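Local structure of histidine triad protein (Plasmodium falciparum 3D7, 5CS2) at residues K22-G26 against S42-V46; I37-Y43 against D77-L81; I88-L92 against L190-I195. The protein probably hydrolyses diadenosine triphosphate to AMP and ADP, as a histidine triad (HIT) enzyme of the Fhit type, and is bound here by the antiplasmodial natural product cyclomarin A. All coordinates share one frame. Where two conformers were deposited one is given. Residues are numbered along the deposited sequence.

Overall arrangement
Two of the three contacts share a strand. Strand 42-46 turns Tyr43 and Phe45 toward 22-26 in contact 1, while Ser42 joins contact 2, where the turn 39-41 between strands 35-38 and 42-46 meets helix 72-93; the two touch again through the hydrogen bond of Tyr23 to Thr38. Both are buried, their centres about 8 Å from the centre of the chain, but contact 1 is built of aromatic rings and contact 2 turns on a buried carboxylate. Contact 3, its centre about 12 Å from that of the chain, is only partly buried: helix 181-199 crosses the C-terminal part of helix 72-93 with mainly apolar side chains. Val46 and Ile37 reach its Ile191 and Ile195, tying it to the sheet.

Contact 1 (K22-G26 against S42-V46); sequences KYEFG and SYGFV
Build 22-26 as an extended segment that includes the short strand 24-25, and set it against the side-chain face of strand 42-46, not edge to edge: the nearest CA atoms, of Tyr23 and Tyr43, are 8.3 Å apart, and no backbone-to-backbone hydrogen bond joins the segments. At the start, Lys22 runs its side chain forward alongside its own segment, NZ 2.8 Å from Glu24 OE2 in a salt bridge. Tyr23, in rotamer m, points toward the strand and lays its ring edge on the face of Tyr43, a T-shaped pair with centroids 4.7 Å apart, planes at 63°, and Tyr23 CD1 3.5 Å from Tyr43 CD2; its hydroxyl hydrogen-bonds to Thr38. Glu24 turns its side chain away but offers its carbonyl: Tyr43 OH donates to Glu24 O at 2.8 Å. Tyr43 (chi1 p) can reach this far because, like Phe45 (also p), it stands on the face of the HIT-fold antiparallel sheet that 22-26 covers; Gly44 between them would point a CB away. Phe25, with chi1 t, then packs CB 3.7 Å from Tyr43 OH and presents its ring face to the edge of Phe45, a second T-shaped pair with centroids 5.1 Å apart and planes at 68°; Phe25 CD2 lies 3.8 Å from Phe45 CZ. Phe25 also meets His116, the predicted nucleotidyl-histidine of the active site, edge-to-face, and touches Val112, a predicted substrate-binding residue. Gly26 ends the segment at phi 66°, psi -135°, a positive phi that favours glycine, with its N hydrogen-bonded to His114 ND1.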
loop_
_atom_site.group_PDB
_atom_site.type_symbol
_atom_site.label_atom_id
_atom_site.label_comp_id
_atom_site.label_asym_id
_atom_site.label_seq_id
_atom_site.Cartn_x
_atom_site.Cartn_y
_atom_site.Cartn_z
ATOM N N LYS A 22 -14.513 1.531 -20.653
ATOM C CA LYS A 22 -14.945 2.572 -19.721
ATOM C C LYS A 22 -14.141 2.505 -18.439
ATOM O O LYS A 22 -13.693 1.436 -18.035
ATOM C CB LYS A 22 -16.445 2.434 -19.406
ATOM C CG LYS A 22 -17.106 3.745 -19.006
ATOM C CD LYS A 22 -18.598 3.558 -18.776
ATOM C CE LYS A 22 -18.999 3.918 -17.371
ATOM N NZ LYS A 22 -19.977 2.940 -16.830
ATOM N N TYR A 23 -13.981 3.645 -17.805
ATOM C CA TYR A 23 -13.247 3.780 -16.553
ATOM C C TYR A 23 -14.142 4.382 -15.488
ATOM O O TYR A 23 -14.382 5.584 -15.482
ATOM C CB TYR A 23 -12.014 4.655 -16.771
ATOM C CG TYR A 23 -11.014 3.976 -17.670
ATOM C CD1 TYR A 23 -10.073 3.099 -17.152
ATOM C CD2 TYR A 23 -10.964 4.260 -19.031
ATOM C CE1 TYR A 23 -9.132 2.486 -17.967
ATOM C CE2 TYR A 23 -10.044 3.624 -19.867
ATOM C CZ TYR A 23 -9.117 2.750 -19.323
ATOM O OH TYR A 23 -8.221 2.078 -20.121
ATOM N N GLU A 24 -14.616 3.535 -14.595
ATOM C CA GLU A 24 -15.481 3.977 -13.499
ATOM C C GLU A 24 -14.641 4.243 -12.266
ATOM O O GLU A 24 -13.728 3.465 -11.967
ATOM C CB GLU A 24 -16.501 2.884 -13.149
ATOM C CG GLU A 24 -17.628 2.698 -14.156
ATOM C CD GLU A 24 -18.583 1.559 -13.834
ATOM O OE1 GLU A 24 -18.514 1.011 -12.708
ATOM O OE2 GLU A 24 -19.395 1.204 -14.719
ATOM N N PHE A 25 -14.952 5.330 -11.554
ATOM C CA PHE A 25 -14.300 5.627 -10.288
ATOM C C PHE A 25 -15.410 6.115 -9.342
ATOM O O PHE A 25 -15.745 7.286 -9.379
ATOM C CB PHE A 25 -13.221 6.691 -10.474
ATOM C CG PHE A 25 -12.451 7.036 -9.225
ATOM C CD1 PHE A 25 -11.949 6.033 -8.395
ATOM C CD2 PHE A 25 -12.189 8.364 -8.898
ATOM C CE1 PHE A 25 -11.213 6.361 -7.249
ATOM C CE2 PHE A 25 -11.413 8.692 -7.778
ATOM C CZ PHE A 25 -10.931 7.689 -6.960
ATOM N N GLY A 26 -15.957 5.207 -8.534
ATOM C CA GLY A 26 -17.096 5.553 -7.675
ATOM C C GLY A 26 -18.266 5.856 -8.607
ATOM O O GLY A 26 -18.465 5.147 -9.596
ATOM N N SER A 42 -6.685 -3.378 -12.680
ATOM C CA SER A 42 -6.572 -2.000 -12.188
ATOM C C SER A 42 -6.288 -1.017 -13.306
ATOM O O SER A 42 -6.086 -1.424 -14.450
ATOM C CB SER A 42 -5.388 -1.922 -11.217
ATOM O OG SER A 42 -5.414 -2.939 -10.242
ATOM N N TYR A 43 -6.246 0.255 -12.965
ATOM C CA TYR A 43 -5.832 1.306 -13.870
ATOM C C TYR A 43 -5.249 2.474 -13.104
ATOM O O TYR A 43 -5.487 2.625 -11.914
ATOM C CB TYR A 43 -6.918 1.706 -14.877
ATOM C CG TYR A 43 -8.082 2.478 -14.315
ATOM C CD1 TYR A 43 -9.174 1.819 -13.760
ATOM C CD2 TYR A 43 -8.120 3.866 -14.382
ATOM C CE1 TYR A 43 -10.285 2.531 -13.299
ATOM C CE2 TYR A 43 -9.215 4.587 -13.906
ATOM C CZ TYR A 43 -10.305 3.911 -13.394
ATOM O OH TYR A 43 -11.386 4.633 -12.916
ATOM N N GLY A 44 -4.425 3.245 -13.777
ATOM C CA GLY A 44 -3.763 4.404 -13.213
ATOM C C GLY A 44 -4.179 5.627 -13.982
ATOM O O GLY A 44 -4.231 5.600 -15.215
ATOM N N PHE A 45 -4.502 6.683 -13.267
ATOM C CA PHE A 45 -4.913 7.928 -13.887
ATOM C C PHE A 45 -4.395 9.150 -13.153
ATOM O O PHE A 45 -4.088 9.089 -11.949
ATOM C CB PHE A 45 -6.437 7.956 -14.091
ATOM C CG PHE A 45 -7.251 7.924 -12.811
ATOM C CD1 PHE A 45 -7.430 6.734 -12.111
ATOM C CD2 PHE A 45 -7.836 9.073 -12.318
ATOM C CE1 PHE A 45 -8.180 6.701 -10.924
ATOM C CE2 PHE A 45 -8.626 9.029 -11.155
ATOM C CZ PHE A 45 -8.793 7.845 -10.479
ATOM N N VAL A 46 -4.190 10.249 -13.898
ATOM C CA VAL A 46 -3.697 11.501 -13.316
ATOM C C VAL A 46 -4.791 12.141 -12.466
ATOM O O VAL A 46 -5.970 12.032 -12.788
ATOM C CB VAL A 46 -3.089 12.499 -14.337
ATOM C CG1 VAL A 46 -1.758 11.988 -14.884
ATOM C CG2 VAL A 46 -4.068 12.809 -15.470
#

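Contact 2 (I37-Y43 against D77-L81); sequences ITTKYSY and DINLL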
loop_
_atom_site.group_PDB
_atom_site.type_symbol
_atom_site.label_atom_id
_atom_site.label_comp_id
_atom_site.label_asym_id
_atom_site.label_seq_id
_atom_site.Cartn_x
_atom_site.Cartn_y
_atom_site.Cartn_z
ATOM N N ILE A 37 -2.306 3.856 -17.721
ATOM C CA ILE A 37 -2.057 2.427 -17.757
ATOM C C ILE A 37 -3.323 1.682 -17.347
ATOM O O ILE A 37 -4.021 2.135 -16.445
ATOM C CB ILE A 37 -0.846 2.008 -16.835
ATOM C CG1 ILE A 37 -0.432 0.535 -17.064
ATOM C CG2 ILE A 37 -1.140 2.285 -15.333
ATOM C CD1 ILE A 37 1.048 0.185 -16.558
ATOM N N THR A 38 -3.551 0.535 -17.965
ATOM C CA THR A 38 -4.616 -0.402 -17.665
ATOM C C THR A 38 -3.979 -1.772 -17.535
ATOM O O THR A 38 -3.135 -2.144 -18.357
ATOM C CB THR A 38 -5.719 -0.366 -18.762
ATOM O OG1 THR A 38 -6.125 0.990 -18.933
ATOM C CG2 THR A 38 -6.931 -1.215 -18.402
ATOM N N THR A 39 -4.373 -2.521 -16.479
ATOM C CA THR A 39 -3.871 -3.861 -16.174
ATOM C C THR A 39 -5.060 -4.818 -16.154
ATOM O O THR A 39 -6.185 -4.402 -16.451
ATOM C CB THR A 39 -3.052 -3.858 -14.851
ATOM O OG1 THR A 39 -3.982 -3.700 -13.778
ATOM C CG2 THR A 39 -2.004 -2.743 -14.804
ATOM N N LYS A 40 -4.821 -6.081 -15.794
ATOM C CA LYS A 40 -5.862 -7.097 -15.731
ATOM C C LYS A 40 -6.995 -6.683 -14.779
ATOM O O LYS A 40 -8.155 -6.930 -15.092
ATOM C CB LYS A 40 -5.261 -8.448 -15.304
ATOM C CG LYS A 40 -6.246 -9.616 -15.364
ATOM C CD LYS A 40 -5.562 -10.951 -15.107
ATOM C CE LYS A 40 -6.527 -12.107 -15.211
ATOM N NZ LYS A 40 -5.827 -13.419 -15.128
ATOM N N TYR A 41 -6.660 -6.038 -13.637
ATOM C CA TYR A 41 -7.645 -5.644 -12.612
ATOM C C TYR A 41 -7.638 -4.177 -12.211
ATOM O O TYR A 41 -8.512 -3.762 -11.448
ATOM C CB TYR A 41 -7.435 -6.497 -11.353
ATOM C CG TYR A 41 -7.579 -7.983 -11.563
ATOM C CD1 TYR A 41 -8.834 -8.581 -11.638
ATOM C CD2 TYR A 41 -6.461 -8.803 -11.657
ATOM C CE1 TYR A 41 -8.970 -9.956 -11.830
ATOM C CE2 TYR A 41 -6.586 -10.184 -11.802
ATOM C CZ TYR A 41 -7.841 -10.751 -11.933
ATOM O OH TYR A 41 -7.949 -12.110 -12.109
ATOM N N SER A 42 -6.685 -3.378 -12.680
ATOM C CA SER A 42 -6.572 -2.000 -12.188
ATOM C C SER A 42 -6.288 -1.017 -13.306
ATOM O O SER A 42 -6.086 -1.424 -14.450
ATOM C CB SER A 42 -5.388 -1.922 -11.217
ATOM O OG SER A 42 -5.414 -2.939 -10.242
ATOM N N TYR A 43 -6.246 0.255 -12.965
ATOM C CA TYR A 43 -5.832 1.306 -13.870
ATOM C C TYR A 43 -5.249 2.474 -13.104
ATOM O O TYR A 43 -5.487 2.625 -11.914
ATOM C CB TYR A 43 -6.918 1.706 -14.877
ATOM C CG TYR A 43 -8.082 2.478 -14.315
ATOM C CD1 TYR A 43 -9.174 1.819 -13.760
ATOM C CD2 TYR A 43 -8.120 3.866 -14.382
ATOM C CE1 TYR A 43 -10.285 2.531 -13.299
ATOM C CE2 TYR A 43 -9.215 4.587 -13.906
ATOM C CZ TYR A 43 -10.305 3.911 -13.394
ATOM O OH TYR A 43 -11.386 4.633 -12.916
ATOM N N ASP A 77 -2.455 -7.389 -8.001
ATOM C CA ASP A 77 -2.415 -6.544 -9.194
ATOM C C ASP A 77 -2.203 -5.072 -8.850
ATOM O O ASP A 77 -1.264 -4.456 -9.356
ATOM C CB ASP A 77 -3.685 -6.761 -10.042
ATOM C CG ASP A 77 -3.659 -6.030 -11.383
ATOM O OD1 ASP A 77 -3.660 -4.785 -11.374
ATOM O OD2 ASP A 77 -3.691 -6.718 -12.445
ATOM N N ILE A 78 -3.045 -4.504 -7.975
ATOM C CA ILE A 78 -2.971 -3.086 -7.674
ATOM C C ILE A 78 -1.643 -2.708 -6.972
ATOM O O ILE A 78 -1.130 -1.599 -7.183
ATOM C CB ILE A 78 -4.223 -2.538 -6.941
ATOM C CG1 ILE A 78 -4.307 -1.008 -7.138
ATOM C CG2 ILE A 78 -4.203 -2.898 -5.446
ATOM C CD1 ILE A 78 -5.588 -0.302 -6.745
ATOM N N ASN A 79 -1.089 -3.660 -6.204
ATOM C CA ASN A 79 0.135 -3.405 -5.455
ATOM C C ASN A 79 1.380 -3.557 -6.295
ATOM O O ASN A 79 2.309 -2.760 -6.119
ATOM C CB ASN A 79 0.170 -4.208 -4.188
ATOM C CG ASN A 79 -0.691 -3.506 -3.152
ATOM O OD1 ASN A 79 -0.466 -2.345 -2.782
ATOM N ND2 ASN A 79 -1.791 -4.136 -2.791
ATOM N N LEU A 80 1.392 -4.506 -7.221
ATOM C CA LEU A 80 2.502 -4.601 -8.186
ATOM C C LEU A 80 2.485 -3.368 -9.099
ATOM O O LEU A 80 3.539 -2.797 -9.374
ATOM C CB LEU A 80 2.442 -5.891 -8.995
ATOM C CG LEU A 80 2.674 -7.201 -8.222
ATOM C CD1 LEU A 80 2.549 -8.382 -9.163
ATOM C CD2 LEU A 80 4.044 -7.227 -7.509
ATOM N N LEU A 81 1.273 -2.897 -9.506
ATOM C CA LEU A 81 1.162 -1.664 -10.301
ATOM C C LEU A 81 1.693 -0.451 -9.526
ATOM O O LEU A 81 2.377 0.396 -10.079
ATOM C CB LEU A 81 -0.322 -1.441 -10.727
ATOM C CG LEU A 81 -0.560 -0.200 -11.579
ATOM C CD1 LEU A 81 0.264 -0.267 -12.897
ATOM C CD2 LEU A 81 -2.029 -0.064 -11.928
#
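The carboxylate of Asp77 is the centre of this contact. Its OD1 accepts two short hydrogen bonds from hydroxyls, Thr39 OG1 at 2.7 Å and Ser42 OG at 2.8 Å, while its OD2 takes a weak one from Tyr41 N at 3.3 Å. Thr39 OG1 has a second role: it accepts from Ser42 N at 2.9 Å, the ST motif, so the same hydroxyl that donates to the helix also braces the turn between strands 35-38 and 42-46. Thr39 N donates to Ser42 O, also at 2.9 Å, closing the hairpin. With Asp77 at chi1 t, the carboxylate reaches straight across to this turn.

Around the acid, Tyr41 brings its ring edge to the carboxylate, with CD2 3.6 Å from Asp77 OD2, and Ile78 CB lies 3.5 Å from Ser42 OG. One helical turn on from Asp77, Leu81 makes the apolar part: Leu81 CD1 is 3.8 Å from Ile37 CD1 and 3.9 Å from Thr39 CG2, and Leu81 CD2 is 3.9 Å from Ser42 CB. On another side of the helix, Leu80 packs on Ile75 of the second subunit. Helix 72-93 thus lies against the sheet and also reaches the dimer interface, an arrangement familiar from the dimeric alpha/beta fold of HIT proteins.

Contact 3 (I88-L92 against L190-I195); sequences IMGNL and LIKSYI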
loop_
_atom_site.group_PDB
_atom_site.type_symbol
_atom_site.label_atom_id
_atom_site.label_comp_id
_atom_site.label_asym_id
_atom_site.label_seq_id
_atom_site.Cartn_x
_atom_site.Cartn_y
_atom_site.Cartn_z
ATOM N N ILE A 88 8.399 4.251 -12.358
ATOM C CA ILE A 88 8.180 5.166 -13.495
ATOM C C ILE A 88 8.205 6.620 -13.071
ATOM O O ILE A 88 8.929 7.415 -13.670
ATOM C CB ILE A 88 6.831 4.799 -14.205
ATOM C CG1 ILE A 88 6.862 3.374 -14.827
ATOM C CG2 ILE A 88 6.443 5.881 -15.240
ATOM C CD1 ILE A 88 8.032 3.067 -15.898
ATOM N N MET A 89 7.394 6.989 -12.048
ATOM C CA MET A 89 7.308 8.360 -11.564
ATOM C C MET A 89 8.649 8.850 -11.032
ATOM O O MET A 89 8.960 10.039 -11.162
ATOM C CB MET A 89 6.184 8.556 -10.537
ATOM C CG MET A 89 4.791 8.157 -11.041
ATOM S SD MET A 89 4.255 9.023 -12.553
ATOM C CE MET A 89 3.837 10.551 -11.902
ATOM N N GLY A 90 9.413 7.928 -10.441
ATOM C CA GLY A 90 10.741 8.210 -9.920
ATOM C C GLY A 90 11.646 8.683 -11.033
ATOM O O GLY A 90 12.281 9.730 -10.905
ATOM N N ASN A 91 11.626 7.949 -12.153
ATOM C CA ASN A 91 12.389 8.282 -13.358
ATOM C C ASN A 91 11.902 9.575 -14.030
ATOM O O ASN A 91 12.739 10.368 -14.463
ATOM C CB ASN A 91 12.385 7.124 -14.324
ATOM C CG ASN A 91 13.108 5.890 -13.831
ATOM O OD1 ASN A 91 13.827 5.904 -12.832
ATOM N ND2 ASN A 91 12.939 4.782 -14.537
ATOM N N LEU A 92 10.567 9.821 -14.075
ATOM C CA LEU A 92 9.989 11.019 -14.709
ATOM C C LEU A 92 10.094 12.320 -13.912
ATOM O O LEU A 92 10.328 13.376 -14.508
ATOM C CB LEU A 92 8.504 10.783 -15.090
ATOM C CG LEU A 92 8.218 9.833 -16.234
ATOM C CD1 LEU A 92 6.724 9.584 -16.336
ATOM C CD2 LEU A 92 8.736 10.402 -17.584
ATOM N N LEU A 190 2.733 11.894 -21.240
ATOM C CA LEU A 190 4.141 11.819 -20.854
ATOM C C LEU A 190 4.413 10.477 -20.136
ATOM O O LEU A 190 5.387 9.781 -20.455
ATOM C CB LEU A 190 4.483 13.007 -19.948
ATOM C CG LEU A 190 5.890 13.022 -19.345
ATOM C CD1 LEU A 190 6.892 13.721 -20.285
ATOM C CD2 LEU A 190 5.884 13.707 -17.973
ATOM N N ILE A 191 3.496 10.079 -19.224
ATOM C CA ILE A 191 3.651 8.820 -18.489
ATOM C C ILE A 191 3.516 7.633 -19.375
ATOM O O ILE A 191 4.392 6.785 -19.384
ATOM C CB ILE A 191 2.695 8.758 -17.274
ATOM C CG1 ILE A 191 2.981 9.931 -16.312
ATOM C CG2 ILE A 191 2.796 7.392 -16.599
ATOM C CD1 ILE A 191 1.916 10.168 -15.255
ATOM N N LYS A 192 2.437 7.583 -20.187
ATOM C CA LYS A 192 2.171 6.509 -21.127
ATOM C C LYS A 192 3.337 6.365 -22.121
ATOM O O LYS A 192 3.763 5.247 -22.389
ATOM C CB LYS A 192 0.915 6.883 -21.941
ATOM C CG LYS A 192 -0.231 5.931 -21.895
ATOM C CD LYS A 192 -1.339 6.364 -22.877
ATOM C CE LYS A 192 -1.569 7.876 -22.943
ATOM N NZ LYS A 192 -2.614 8.253 -23.950
ATOM N N SER A 193 3.850 7.497 -22.652
ATOM C CA SER A 193 4.950 7.505 -23.632
ATOM C C SER A 193 6.212 6.883 -23.068
ATOM O O SER A 193 6.846 6.072 -23.748
ATOM C CB SER A 193 5.243 8.913 -24.129
ATOM O OG SER A 193 4.113 9.424 -24.815
ATOM N N TYR A 194 6.520 7.205 -21.801
ATOM C CA TYR A 194 7.675 6.663 -21.096
ATOM C C TYR A 194 7.543 5.172 -20.866
ATOM O O TYR A 194 8.484 4.444 -21.136
ATOM C CB TYR A 194 7.941 7.431 -19.811
ATOM C CG TYR A 194 9.233 7.024 -19.146
ATOM C CD1 TYR A 194 10.454 7.543 -19.575
ATOM C CD2 TYR A 194 9.246 6.082 -18.117
ATOM C CE1 TYR A 194 11.658 7.130 -19.000
ATOM C CE2 TYR A 194 10.441 5.673 -17.523
ATOM C CZ TYR A 194 11.644 6.193 -17.974
ATOM O OH TYR A 194 12.810 5.790 -17.379
ATOM N N ILE A 195 6.360 4.687 -20.391
ATOM C CA ILE A 195 6.140 3.270 -20.205
ATOM C C ILE A 195 6.385 2.542 -21.532
ATOM O O ILE A 195 7.132 1.570 -21.567
ATOM C CB ILE A 195 4.726 2.984 -19.584
ATOM C CG1 ILE A 195 4.613 3.617 -18.187
ATOM C CG2 ILE A 195 4.436 1.493 -19.555
ATOM C CD1 ILE A 195 3.118 3.717 -17.569
#
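Leu92 and Tyr194 bury the most surface here. Leu92 lies over one face of the Tyr194 ring, with CD2 3.8 Å from Tyr194 CG, and its CD1 packs 3.8 Å from Ile191 CG1. Ile88, one helical turn earlier, meets the edge of the same ring, CD1 3.9 Å from Tyr194 CE2, and extends the apolar patch through CG2 to Ile191 CG2 at 4.2 Å and through CG1 to Ile195 CG1 at 4.1 Å. Met89 starts out away from the partner helix, but its three m torsions curl the chain back so that SD sits 3.8 Å from Ile191 CD1. At the more exposed margin, Leu190 CG approaches Leu92 CD2 at 4.3 Å. The polar edge is slight: Asn91 ND2 gives a weak hydrogen bond to Tyr194 OH at 3.0 Å.

The axes of the two short segments pass 10.7 Å apart at 106°, nearly perpendicular; Ile191 and Ile195 carry the packing on to Met85 and Phe84, a turn earlier in helix 72-93. This is a crossed helix pair, in which helix 181-199, following the unmodelled 127-177, packs across the C-terminal part of the HIT-domain helix 72-93.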